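Local coordinates for nitrogenase molybdenum-iron protein beta chain (Clostridium pasteurianum, PDB 4WES) that pairs with the alpha chain in the molybdenum-iron protein of nitrogenase, sharing an [8Fe-7S] cluster with it, and takes part in the reduction of dinitrogen to ammonium, at the interface of chains B and A. Coordinates in Å, arbitrary orientation; residue numbers count along the deposited sequence, not the author numbering. Chains: chain A, Nitrogenase molybdenum-iron protein beta chain; chain B, Nitrogenase molybdenum-iron protein alpha chain.

Contact 1: the interface of chains B and A. Residues chain B 48-49, 446, 466; chain A 53, 65-67, 95, 218.
B:Ile48 pushes its CD1 methyl over one face of the A:Tyr95 ring, in a CH-pi contact 3.7 Å from the ring centroid. Its longer branch is extended (chi2 179°), which carries CD1 onward from CG1 to meet CE of A:Met218 tip to tip at 3.7 Å. The sulfur SD of A:Met65 lies against the same methyl, and the other branch, CG2, turns toward A:Arg53. Beside this core the imidazole of B:His446 is packed on an edge and on a face: CE1 of A:Tyr95 abuts it in plane at its CD2 edge, while the CE methyl of A:Met65 sits above one face, toward the rim, 3.7 Å from ND1. Farther out, the guanidinium of A:Arg53 has CD of B:Lys466 over one face, the two chains crossing at about a right angle. Bends at chi3 and chi4 of B:Lys466 keep its NZ 5.2 Å from NH1 of A:Arg53, a spacing that would ease repulsion if both are charged. Polar linkage here runs through water: NH1 of A:Arg53 reaches the carbonyl O of B:Thr49 through one molecule, and NH2 reaches O of B:Lys466 through another. The patch thus joins alpha and beta chains by an apolar plug with a hydrated rim.

Contact 2: the interface of chains B and A. Residues chain B 101, 103-104, 134; chain A 2-5, 17, 375.
This is a tail-docking interface, in which the first residues of the beta chain wrap round an aromatic side chain of the alpha chain and help to hold the two subunits together in the tetramer. B:Tyr104 is the inserted group. Its hydroxyl OH shares a hydrogen bond of 2.7 Å with OG1 of A:Thr5, which of the two donates not being seen, and OG1 lies near the plane of the ring at its edge; the chi1 of A:Thr5 (-58°) turns OG1, and not CG2, toward the tyrosine hydroxyl. The backbone of the tail closes round the same hydroxyl, the A:Leu2 carbonyl lying flank-on against OH. One face of the tyrosine carries CD2 of A:Leu2, 3.6 Å from CZ, and CE1 meets the edge of the A:Phe375 ring in plane.

The start of the tail is also held through its backbone. The N of A:Leu2 donates to the carboxylate OE2 of B:Glu103 at 2.9 Å, approaching from above the carboxylate plane, and a water links OE2 to N of A:Asp3. On the other flank B:Phe134 points its ring edge at O of A:Ala4, with CZ tip to tip against both CD1 of A:Ile17 and CE1 of A:Phe375. CB of A:Ala4 touches B:Phe101. The site joins an alpha-chain loop and the end of helix 120-134 to the beta-chain N-terminal segment, backed by strand 16-17 and the start of helix 374-383.

Contact 3: the interface of chains B and A. Residues chain B 106, 129-130, 133-134; chain A 10, 12, 15, 17, 375.
B:Met133 and A:Leu15 lead the packing here, each set against the other chain in a different manner. The methionine leaves helix 120-134 with its chain bent at chi3 (72°), a turn that swings the CE methyl toward A:Phe375. The two side chains meet tip to tip, CE lying 3.5 Å from CE2 of the ring. Its sulfur SD instead rests against the aliphatic stem of A:Arg12, 3.7 Å from CD, with the chains crossing at about a right angle. The methyls of A:Val10 lie more loosely by SD and CE.

A:Leu15 lodges against the helix and the neighbouring strand 106-107. With CG anti to the backbone N (chi1 -176°), its CD2 methyl reaches CA of B:Ala130 at 3.8 Å, while CD1 turns to CB of B:Phe106. Two residues on, A:Ile17 forms an antiparallel beta bridge with B:Phe106. Their side chains lie parallel and alongside one another, CG1 of the isoleucine 3.8 Å from CD1 of the phenylalanine.

A:Arg12 also braces its own segment, its NH1 donating in the guanidinium plane to the carbonyl O of A:Leu15. The side chains of B:Glu129 and A:Leu15 run antiparallel past one another, and the glutamate accepts from the leucine backbone: N to OE1 is 2.8 Å, with 170° at the hydrogen, the N-H pointing almost straight at OE1 and in line with its C-O bond.

Contact 1: the interface of chains B and A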
ATOM      1  N   ILE B  48      26.569 -16.338 -23.469  1.00 10.77           N
ATOM      2  CA  ILE B  48      25.755 -15.350 -22.734  1.00 10.22           C
ATOM      3  C   ILE B  48      25.740 -14.013 -23.515  1.00  9.99           C
ATOM      4  O   ILE B  48      26.433 -13.068 -23.208  1.00 10.94           O
ATOM      5  CB  ILE B  48      26.065 -15.189 -21.238  1.00 10.93           C
ATOM      6  CG1 ILE B  48      26.055 -16.555 -20.556  1.00 11.16           C
ATOM      7  CG2 ILE B  48      25.038 -14.262 -20.599  1.00 11.32           C
ATOM      8  CD1 ILE B  48      26.377 -16.538 -19.071  1.00 12.43           C
ATOM      9  N   THR B  49      24.909 -14.014 -24.545  1.00 11.55           N
ATOM     10  CA  THR B  49      24.666 -12.889 -25.424  1.00 10.79           C
ATOM     11  C   THR B  49      23.500 -12.049 -24.890  1.00 10.18           C
ATOM     12  O   THR B  49      22.659 -12.539 -24.135  1.00 11.32           O
ATOM     13  CB  THR B  49      24.305 -13.406 -26.849  1.00 10.34           C
ATOM     14  OG1 THR B  49      24.173 -12.291 -27.743  1.00 10.24           O
ATOM     15  CG2 THR B  49      23.040 -14.252 -26.886  1.00 10.75           C
ATOM     16  N   HIS B 446      28.781 -11.572 -21.408  1.00  9.31           N
ATOM     17  CA  HIS B 446      28.972 -11.358 -19.978  1.00 10.49           C
ATOM     18  C   HIS B 446      30.443 -11.385 -19.597  1.00  9.97           C
ATOM     19  O   HIS B 446      30.901 -10.537 -18.853  1.00 10.73           O
ATOM     20  CB  HIS B 446      28.179 -12.414 -19.191  1.00 11.25           C
ATOM     21  CG  HIS B 446      28.374 -12.311 -17.730  1.00 11.66           C
ATOM     22  ND1 HIS B 446      27.938 -11.233 -16.993  1.00 11.94           N
ATOM     23  CD2 HIS B 446      29.039 -13.117 -16.871  1.00 13.54           C
ATOM     24  CE1 HIS B 446      28.330 -11.386 -15.746  1.00 12.69           C
ATOM     25  NE2 HIS B 446      28.959 -12.531 -15.642  1.00 13.94           N
ATOM     26  N   LYS B 466      19.034  -6.798 -19.085  1.00  7.74           N
ATOM     27  CA  LYS B 466      19.742  -8.017 -18.683  1.00  7.95           C
ATOM     28  C   LYS B 466      21.081  -7.682 -18.050  1.00  8.20           C
ATOM     29  O   LYS B 466      21.534  -8.410 -17.156  1.00  9.24           O
ATOM     30  CB  LYS B 466      19.902  -8.985 -19.848  1.00  8.05           C
ATOM     31  CG  LYS B 466      18.550  -9.413 -20.437  1.00  8.22           C
ATOM     32  CD  LYS B 466      18.644 -10.521 -21.471  1.00  8.49           C
ATOM     33  CE  LYS B 466      19.519 -10.258 -22.663  1.00  8.27           C
ATOM     34  NZ  LYS B 466      19.093  -9.073 -23.455  1.00  9.20           N
TER
ATOM     35  N   ARG A  53      14.919 -14.486 -19.601  1.00  7.62           N
ATOM     36  CA  ARG A  53      15.779 -13.791 -18.643  1.00  7.82           C
ATOM     37  C   ARG A  53      15.222 -12.434 -18.290  1.00  7.44           C
ATOM     38  O   ARG A  53      15.247 -11.984 -17.148  1.00  8.29           O
ATOM     39  CB  ARG A  53      17.190 -13.607 -19.238  1.00  7.82           C
ATOM     40  CG  ARG A  53      17.964 -14.922 -19.386  1.00  8.03           C
ATOM     41  CD  ARG A  53      19.296 -14.672 -20.070  1.00  8.65           C
ATOM     42  NE  ARG A  53      20.139 -13.852 -19.197  1.00  8.40           N
ATOM     43  CZ  ARG A  53      21.094 -13.032 -19.593  1.00  8.93           C
ATOM     44  NH1 ARG A  53      21.447 -12.948 -20.855  1.00  9.82           N
ATOM     45  NH2 ARG A  53      21.708 -12.284 -18.684  1.00  9.98           N
ATOM     46  N   MET A  65      20.588 -15.067 -14.965  1.00  9.08           N
ATOM     47  CA  MET A  65      21.542 -15.590 -15.932  0.52  9.59           C
ATOM     48  C   MET A  65      21.017 -16.831 -16.622  1.00  9.54           C
ATOM     49  O   MET A  65      20.428 -17.701 -15.955  1.00 10.70           O
ATOM     50  CB  MET A  65      22.821 -15.975 -15.192  0.52  9.70           C
ATOM     51  CG  MET A  65      23.724 -14.785 -14.933  0.52 11.86           C
ATOM     52  SD  MET A  65      24.368 -14.191 -16.504  0.52 12.73           S
ATOM     53  CE  MET A  65      24.524 -12.461 -16.179  0.52 12.30           C
ATOM     54  N   ALA A  66      21.261 -16.938 -17.925  1.00  9.27           N
ATOM     55  CA  ALA A  66      21.031 -18.180 -18.674  1.00  8.79           C
ATOM     56  C   ALA A  66      21.820 -18.088 -19.974  1.00  9.38           C
ATOM     57  O   ALA A  66      21.995 -17.002 -20.532  1.00  9.72           O
ATOM     58  CB  ALA A  66      19.563 -18.432 -18.987  1.00  9.68           C
ATOM     59  N   SER A  67      22.269 -19.251 -20.448  1.00  9.55           N
ATOM     60  CA  SER A  67      22.900 -19.402 -21.746  1.00  8.98           C
ATOM     61  C   SER A  67      21.875 -19.940 -22.757  1.00  8.84           C
ATOM     62  O   SER A  67      20.780 -20.376 -22.397  1.00  9.53           O
ATOM     63  CB  SER A  67      24.077 -20.358 -21.628  1.00  9.47           C
ATOM     64  OG  SER A  67      23.714 -21.549 -20.983  1.00 10.95           O
ATOM     65  N   TYR A  95      32.334 -19.788 -17.694  1.00 11.99           N
ATOM     66  CA  TYR A  95      31.434 -19.493 -16.598  1.00 11.43           C
ATOM     67  C   TYR A  95      31.404 -20.529 -15.491  1.00 11.84           C
ATOM     68  O   TYR A  95      30.852 -20.262 -14.427  1.00 14.07           O
ATOM     69  CB  TYR A  95      30.028 -19.232 -17.165  1.00 12.61           C
ATOM     70  CG  TYR A  95      30.020 -18.111 -18.207  1.00 11.41           C
ATOM     71  CD1 TYR A  95      30.531 -16.859 -17.900  1.00 11.51           C
ATOM     72  CD2 TYR A  95      29.584 -18.346 -19.498  1.00 12.38           C
ATOM     73  CE1 TYR A  95      30.575 -15.846 -18.845  1.00 11.24           C
ATOM     74  CE2 TYR A  95      29.595 -17.322 -20.449  1.00 11.84           C
ATOM     75  CZ  TYR A  95      30.122 -16.091 -20.112  1.00 10.86           C
ATOM     76  OH  TYR A  95      30.150 -15.071 -21.043  1.00 11.51           O
ATOM     77  N   MET A 218      28.052 -14.457  -9.896  1.00 12.18           N
ATOM     78  CA  MET A 218      27.224 -15.113 -10.915  1.00 13.22           C
ATOM     79  C   MET A 218      26.270 -16.144 -10.386  1.00 11.68           C
ATOM     80  O   MET A 218      25.112 -16.193 -10.765  1.00 12.67           O
ATOM     81  CB  MET A 218      28.094 -15.693 -12.008  1.00 14.37           C
ATOM     82  CG  MET A 218      27.325 -16.258 -13.148  1.00 16.45           C
ATOM     83  SD  MET A 218      28.422 -16.432 -14.596  1.00 20.21           S
ATOM     84  CE  MET A 218      27.301 -17.220 -15.572  1.00 24.06           C
TER
HETATM   85  O   HOH W   1      20.547 -14.111 -23.530  1.00 11.54           O
HETATM   86  O   HOH W   2      20.560 -10.954 -16.229  1.00 13.14           O

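Contact 2: the interface of chains B and A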
ATOM      1  N   PHE B 101      -4.170   0.079 -30.459  1.00  9.80           N
ATOM      2  CA  PHE B 101      -4.078  -1.257 -29.864  1.00 10.64           C
ATOM      3  C   PHE B 101      -2.816  -1.459 -29.028  1.00 10.00           C
ATOM      4  O   PHE B 101      -2.482  -2.609 -28.672  1.00 10.97           O
ATOM      5  CB  PHE B 101      -4.187  -2.325 -30.948  1.00 11.86           C
ATOM      6  CG  PHE B 101      -5.454  -2.206 -31.770  1.00 11.74           C
ATOM      7  CD1 PHE B 101      -6.679  -2.496 -31.227  1.00 13.46           C
ATOM      8  CD2 PHE B 101      -5.419  -1.748 -33.083  1.00 11.54           C
ATOM      9  CE1 PHE B 101      -7.842  -2.347 -31.938  1.00 15.43           C
ATOM     10  CE2 PHE B 101      -6.596  -1.610 -33.810  1.00 13.03           C
ATOM     11  CZ  PHE B 101      -7.806  -1.901 -33.232  1.00 13.94           C
ATOM     12  N   GLU B 103      -2.246  -1.315 -25.960  1.00  8.57           N
ATOM     13  CA  GLU B 103      -2.438  -1.933 -24.658  1.00  9.81           C
ATOM     14  C   GLU B 103      -2.728  -3.422 -24.763  1.00  9.35           C
ATOM     15  O   GLU B 103      -2.938  -4.059 -23.743  1.00 11.64           O
ATOM     16  CB  GLU B 103      -3.539  -1.209 -23.880  1.00  9.18           C
ATOM     17  CG  GLU B 103      -3.227   0.255 -23.612  1.00 10.36           C
ATOM     18  CD  GLU B 103      -4.408   1.189 -23.446  1.00 10.15           C
ATOM     19  OE1 GLU B 103      -4.236   2.234 -22.776  1.00 11.19           O
ATOM     20  OE2 GLU B 103      -5.489   0.915 -24.015  1.00 10.25           O
ATOM     21  N   TYR B 104      -2.731  -3.969 -25.971  1.00  8.12           N
ATOM     22  CA  TYR B 104      -3.144  -5.329 -26.238  1.00  8.21           C
ATOM     23  C   TYR B 104      -2.028  -6.121 -26.891  1.00  8.12           C
ATOM     24  O   TYR B 104      -1.215  -5.558 -27.606  1.00  8.32           O
ATOM     25  CB  TYR B 104      -4.338  -5.386 -27.206  1.00  8.73           C
ATOM     26  CG  TYR B 104      -5.558  -4.671 -26.729  1.00  8.17           C
ATOM     27  CD1 TYR B 104      -6.583  -5.333 -26.084  1.00  9.42           C
ATOM     28  CD2 TYR B 104      -5.729  -3.303 -26.936  1.00  9.31           C
ATOM     29  CE1 TYR B 104      -7.722  -4.659 -25.654  1.00  9.21           C
ATOM     30  CE2 TYR B 104      -6.861  -2.641 -26.506  1.00  9.13           C
ATOM     31  CZ  TYR B 104      -7.867  -3.317 -25.887  1.00  8.16           C
ATOM     32  OH  TYR B 104      -8.977  -2.632 -25.470  1.00  9.71           O
ATOM     33  N   PHE B 134     -12.592  -5.716 -34.145  1.00 10.40           N
ATOM     34  CA  PHE B 134     -11.822  -4.464 -34.032  1.00 10.83           C
ATOM     35  C   PHE B 134     -11.840  -3.567 -35.246  1.00 11.92           C
ATOM     36  O   PHE B 134     -11.516  -2.392 -35.125  1.00 12.95           O
ATOM     37  CB  PHE B 134     -10.373  -4.786 -33.634  1.00 10.83           C
ATOM     38  CG  PHE B 134     -10.279  -5.533 -32.343  1.00 10.61           C
ATOM     39  CD1 PHE B 134     -10.741  -4.971 -31.171  1.00 12.24           C
ATOM     40  CD2 PHE B 134      -9.768  -6.804 -32.304  1.00 11.01           C
ATOM     41  CE1 PHE B 134     -10.708  -5.677 -29.984  1.00 13.38           C
ATOM     42  CE2 PHE B 134      -9.733  -7.513 -31.122  1.00 11.61           C
ATOM     43  CZ  PHE B 134     -10.201  -6.951 -29.959  1.00 11.78           C
TER
ATOM     44  N   LEU A   2      -8.024   0.818 -22.687  1.00  8.88           N
ATOM     45  CA  LEU A   2      -8.588  -0.455 -23.205  1.00  9.21           C
ATOM     46  C   LEU A   2      -9.898  -0.139 -23.945  1.00  8.86           C
ATOM     47  O   LEU A   2     -10.905  -0.829 -23.827  1.00  9.21           O
ATOM     48  CB  LEU A   2      -8.765  -1.485 -22.092  1.00  9.35           C
ATOM     49  CG  LEU A   2      -7.478  -2.017 -21.485  1.00  9.32           C
ATOM     50  CD1 LEU A   2      -7.804  -2.727 -20.189  1.00  9.93           C
ATOM     51  CD2 LEU A   2      -6.756  -2.913 -22.444  1.00 10.60           C
ATOM     52  N   ASP A   3      -9.849   0.903 -24.769  1.00  8.94           N
ATOM     53  CA  ASP A   3     -11.073   1.428 -25.401  1.00  9.59           C
ATOM     54  C   ASP A   3     -11.637   0.444 -26.400  1.00 10.20           C
ATOM     55  O   ASP A   3     -12.844   0.511 -26.690  1.00 12.10           O
ATOM     56  CB  ASP A   3     -10.808   2.760 -26.071  1.00  9.87           C
ATOM     57  CG  ASP A   3     -10.490   3.882 -25.110  1.00 10.96           C
ATOM     58  OD1 ASP A   3     -10.571   3.686 -23.904  1.00 11.55           O
ATOM     59  OD2 ASP A   3     -10.207   4.992 -25.596  1.00 13.74           O
ATOM     60  N   ALA A   4     -10.822  -0.425 -26.966  1.00 10.18           N
ATOM     61  CA  ALA A   4     -11.268  -1.392 -27.961  1.00 10.87           C
ATOM     62  C   ALA A   4     -11.972  -2.584 -27.384  1.00 10.38           C
ATOM     63  O   ALA A   4     -12.440  -3.430 -28.131  1.00 11.88           O
ATOM     64  CB  ALA A   4     -10.083  -1.848 -28.824  1.00 11.13           C
ATOM     65  N   THR A   5     -12.074  -2.683 -26.055  1.00  9.89           N
ATOM     66  CA  THR A   5     -12.746  -3.807 -25.435  1.00 10.85           C
ATOM     67  C   THR A   5     -14.241  -3.499 -25.265  1.00 12.11           C
ATOM     68  O   THR A   5     -14.581  -2.605 -24.489  1.00 13.89           O
ATOM     69  CB  THR A   5     -12.118  -4.104 -24.066  1.00 10.40           C
ATOM     70  OG1 THR A   5     -10.733  -4.352 -24.286  1.00  9.93           O
ATOM     71  CG2 THR A   5     -12.785  -5.313 -23.438  1.00 10.48           C
ATOM     72  N   ILE A  17      -6.086 -12.897 -26.555  1.00  8.20           N
ATOM     73  CA  ILE A  17      -5.832 -11.492 -26.317  1.00  8.34           C
ATOM     74  C   ILE A  17      -5.424 -11.334 -24.860  1.00  7.51           C
ATOM     75  O   ILE A  17      -6.146 -11.750 -23.979  1.00  8.89           O
ATOM     76  CB  ILE A  17      -7.089 -10.611 -26.589  1.00  8.32           C
ATOM     77  CG1 ILE A  17      -7.701 -10.882 -27.966  1.00  8.81           C
ATOM     78  CG2 ILE A  17      -6.730  -9.149 -26.404  1.00  9.19           C
ATOM     79  CD1 ILE A  17      -9.048 -10.200 -28.182  1.00  9.64           C
ATOM     80  N   PHE A 375      -8.742 -10.118 -21.410  1.00  8.14           N
ATOM     81  CA  PHE A 375      -9.814  -9.509 -22.204  1.00  8.48           C
ATOM     82  C   PHE A 375     -11.158 -10.053 -21.758  1.00  9.01           C
ATOM     83  O   PHE A 375     -12.108  -9.264 -21.558  1.00  9.70           O
ATOM     84  CB  PHE A 375      -9.516  -9.752 -23.693  1.00  8.88           C
ATOM     85  CG  PHE A 375     -10.378  -8.971 -24.647  1.00  8.86           C
ATOM     86  CD1 PHE A 375      -9.936  -7.792 -25.211  1.00  9.69           C
ATOM     87  CD2 PHE A 375     -11.617  -9.449 -25.036  1.00  9.38           C
ATOM     88  CE1 PHE A 375     -10.690  -7.099 -26.128  1.00  9.79           C
ATOM     89  CE2 PHE A 375     -12.380  -8.736 -25.947  1.00 10.46           C
ATOM     90  CZ  PHE A 375     -11.912  -7.578 -26.514  1.00 10.41           C
TER
HETATM   91  O   HOH W   3      -7.334   2.390 -25.478  1.00 11.17           O

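Contact 3: the interface of chains B and A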
ATOM      1  N   PHE B 106      -2.030  -9.798 -29.358  1.00  7.91           N
ATOM      2  CA  PHE B 106      -2.900 -10.714 -30.086  1.00  8.03           C
ATOM      3  C   PHE B 106      -2.096 -11.897 -30.587  1.00  8.08           C
ATOM      4  O   PHE B 106      -1.020 -11.709 -31.122  1.00  8.34           O
ATOM      5  CB  PHE B 106      -3.486  -9.984 -31.291  1.00  8.42           C
ATOM      6  CG  PHE B 106      -4.290  -8.765 -30.941  1.00  8.67           C
ATOM      7  CD1 PHE B 106      -5.580  -8.894 -30.470  1.00  9.14           C
ATOM      8  CD2 PHE B 106      -3.761  -7.509 -31.065  1.00  9.09           C
ATOM      9  CE1 PHE B 106      -6.302  -7.773 -30.153  1.00  9.90           C
ATOM     10  CE2 PHE B 106      -4.497  -6.367 -30.783  1.00  9.63           C
ATOM     11  CZ  PHE B 106      -5.762  -6.510 -30.297  1.00 10.15           C
ATOM     12  N   GLU B 129     -11.721 -13.197 -36.418  1.00  9.83           N
ATOM     13  CA  GLU B 129     -12.134 -12.652 -35.123  1.00  8.86           C
ATOM     14  C   GLU B 129     -11.581 -11.267 -34.902  1.00  9.96           C
ATOM     15  O   GLU B 129     -12.306 -10.387 -34.445  1.00 10.13           O
ATOM     16  CB  GLU B 129     -11.757 -13.597 -33.986  1.00  9.98           C
ATOM     17  CG  GLU B 129     -12.611 -14.843 -33.922  1.00 10.53           C
ATOM     18  CD  GLU B 129     -12.246 -15.866 -32.849  1.00 10.79           C
ATOM     19  OE1 GLU B 129     -11.246 -15.706 -32.146  1.00 12.28           O
ATOM     20  OE2 GLU B 129     -13.023 -16.846 -32.729  1.00 13.19           O
ATOM     21  N   ALA B 130     -10.306 -11.054 -35.238  1.00  9.05           N
ATOM     22  CA  ALA B 130      -9.735  -9.721 -35.071  1.00  9.02           C
ATOM     23  C   ALA B 130     -10.471  -8.684 -35.913  1.00  9.99           C
ATOM     24  O   ALA B 130     -10.739  -7.573 -35.463  1.00 10.37           O
ATOM     25  CB  ALA B 130      -8.274  -9.728 -35.437  1.00  9.70           C
ATOM     26  N   MET B 133     -14.089  -8.062 -34.543  1.00  9.86           N
ATOM     27  CA  MET B 133     -14.105  -7.388 -33.253  1.00 11.34           C
ATOM     28  C   MET B 133     -13.602  -5.964 -33.317  1.00 11.00           C
ATOM     29  O   MET B 133     -14.097  -5.109 -32.587  1.00 14.29           O
ATOM     30  CB  MET B 133     -13.247  -8.173 -32.245  1.00 11.34           C
ATOM     31  CG  MET B 133     -13.901  -9.471 -31.876  1.00 12.11           C
ATOM     32  SD  MET B 133     -12.893 -10.510 -30.803  1.00 14.42           S
ATOM     33  CE  MET B 133     -13.013  -9.587 -29.288  1.00 14.84           C
ATOM     34  N   PHE B 134     -12.592  -5.716 -34.145  1.00 10.40           N
ATOM     35  CA  PHE B 134     -11.822  -4.464 -34.032  1.00 10.83           C
ATOM     36  C   PHE B 134     -11.840  -3.567 -35.246  1.00 11.92           C
ATOM     37  O   PHE B 134     -11.516  -2.392 -35.125  1.00 12.95           O
ATOM     38  CB  PHE B 134     -10.373  -4.786 -33.634  1.00 10.83           C
ATOM     39  CG  PHE B 134     -10.279  -5.533 -32.343  1.00 10.61           C
ATOM     40  CD1 PHE B 134     -10.741  -4.971 -31.171  1.00 12.24           C
ATOM     41  CD2 PHE B 134      -9.768  -6.804 -32.304  1.00 11.01           C
ATOM     42  CE1 PHE B 134     -10.708  -5.677 -29.984  1.00 13.38           C
ATOM     43  CE2 PHE B 134      -9.733  -7.513 -31.122  1.00 11.61           C
ATOM     44  CZ  PHE B 134     -10.201  -6.951 -29.959  1.00 11.78           C
TER
ATOM     45  N   VAL A  10     -17.830 -11.626 -26.350  1.00 17.05           N
ATOM     46  CA  VAL A  10     -17.538 -12.481 -27.498  1.00 19.33           C
ATOM     47  C   VAL A  10     -16.906 -13.735 -26.961  1.00 16.08           C
ATOM     48  O   VAL A  10     -15.950 -13.690 -26.146  1.00 18.67           O
ATOM     49  CB  VAL A  10     -16.571 -11.815 -28.512  1.00 18.78           C
ATOM     50  CG1 VAL A  10     -16.281 -12.734 -29.701  1.00 19.71           C
ATOM     51  CG2 VAL A  10     -17.102 -10.457 -28.973  1.00 21.87           C
ATOM     52  N   ARG A  12     -14.561 -15.965 -28.094  1.00 14.05           N
ATOM     53  CA  ARG A  12     -13.564 -16.196 -29.108  1.00 13.60           C
ATOM     54  C   ARG A  12     -13.171 -17.655 -29.107  1.00 14.41           C
ATOM     55  O   ARG A  12     -13.121 -18.293 -28.046  1.00 16.84           O
ATOM     56  CB  ARG A  12     -12.299 -15.340 -28.847  1.00 12.65           C
ATOM     57  CG  ARG A  12     -12.509 -13.899 -29.150  1.00 12.49           C
ATOM     58  CD  ARG A  12     -11.420 -13.035 -28.564  1.00 11.23           C
ATOM     59  NE  ARG A  12     -11.605 -12.859 -27.123  1.00 11.12           N
ATOM     60  CZ  ARG A  12     -10.730 -13.171 -26.172  1.00  9.96           C
ATOM     61  NH1 ARG A  12      -9.526 -13.665 -26.457  1.00  9.88           N
ATOM     62  NH2 ARG A  12     -11.067 -12.963 -24.918  1.00 10.15           N
ATOM     63  N   LEU A  15      -8.604 -16.277 -31.503  1.00  9.78           N
ATOM     64  CA  LEU A  15      -7.737 -15.142 -31.178  1.00  9.75           C
ATOM     65  C   LEU A  15      -7.589 -15.000 -29.677  1.00  9.30           C
ATOM     66  O   LEU A  15      -8.551 -14.762 -28.963  1.00 10.33           O
ATOM     67  CB  LEU A  15      -8.393 -13.876 -31.738  1.00  9.50           C
ATOM     68  CG  LEU A  15      -7.603 -12.609 -31.579  1.00  9.54           C
ATOM     69  CD1 LEU A  15      -6.370 -12.569 -32.460  1.00 10.31           C
ATOM     70  CD2 LEU A  15      -8.490 -11.405 -31.916  1.00 10.51           C
ATOM     71  N   ILE A  17      -6.086 -12.897 -26.555  1.00  8.20           N
ATOM     72  CA  ILE A  17      -5.832 -11.492 -26.317  1.00  8.34           C
ATOM     73  C   ILE A  17      -5.424 -11.334 -24.860  1.00  7.51           C
ATOM     74  O   ILE A  17      -6.146 -11.750 -23.979  1.00  8.89           O
ATOM     75  CB  ILE A  17      -7.089 -10.611 -26.589  1.00  8.32           C
ATOM     76  CG1 ILE A  17      -7.701 -10.882 -27.966  1.00  8.81           C
ATOM     77  CG2 ILE A  17      -6.730  -9.149 -26.404  1.00  9.19           C
ATOM     78  CD1 ILE A  17      -9.048 -10.200 -28.182  1.00  9.64           C
ATOM     79  N   PHE A 375      -8.742 -10.118 -21.410  1.00  8.14           N
ATOM     80  CA  PHE A 375      -9.814  -9.509 -22.204  1.00  8.48           C
ATOM     81  C   PHE A 375     -11.158 -10.053 -21.758  1.00  9.01           C
ATOM     82  O   PHE A 375     -12.108  -9.264 -21.558  1.00  9.70           O
ATOM     83  CB  PHE A 375      -9.516  -9.752 -23.693  1.00  8.88           C
ATOM     84  CG  PHE A 375     -10.378  -8.971 -24.647  1.00  8.86           C
ATOM     85  CD1 PHE A 375      -9.936  -7.792 -25.211  1.00  9.69           C
ATOM     86  CD2 PHE A 375     -11.617  -9.449 -25.036  1.00  9.38           C
ATOM     87  CE1 PHE A 375     -10.690  -7.099 -26.128  1.00  9.79           C
ATOM     88  CE2 PHE A 375     -12.380  -8.736 -25.947  1.00 10.46           C
ATOM     89  CZ  PHE A 375     -11.912  -7.578 -26.514  1.00 10.41           C
TER

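Contacts 2 and 3 adjoin, the centres of their C-alpha atoms about 8 Å apart, and they share B:Phe134, A:Ile17 and A:Phe375. Contact 1 is a separate patch, its C-alpha centre about 35 Å from that of contact 2 and 36 Å from that of contact 3. It draws on loop 48-49 and helices 446-456 and 465-473 of the alpha chain and helices 46-60 and 81-95 of the beta chain, whereas the other two use helix 120-134 and the beta-chain N-terminal segment. Gripping the same chains at widely spaced places probably helps to fix their mutual orientation, which would suit a cluster whose ligands come from both chains.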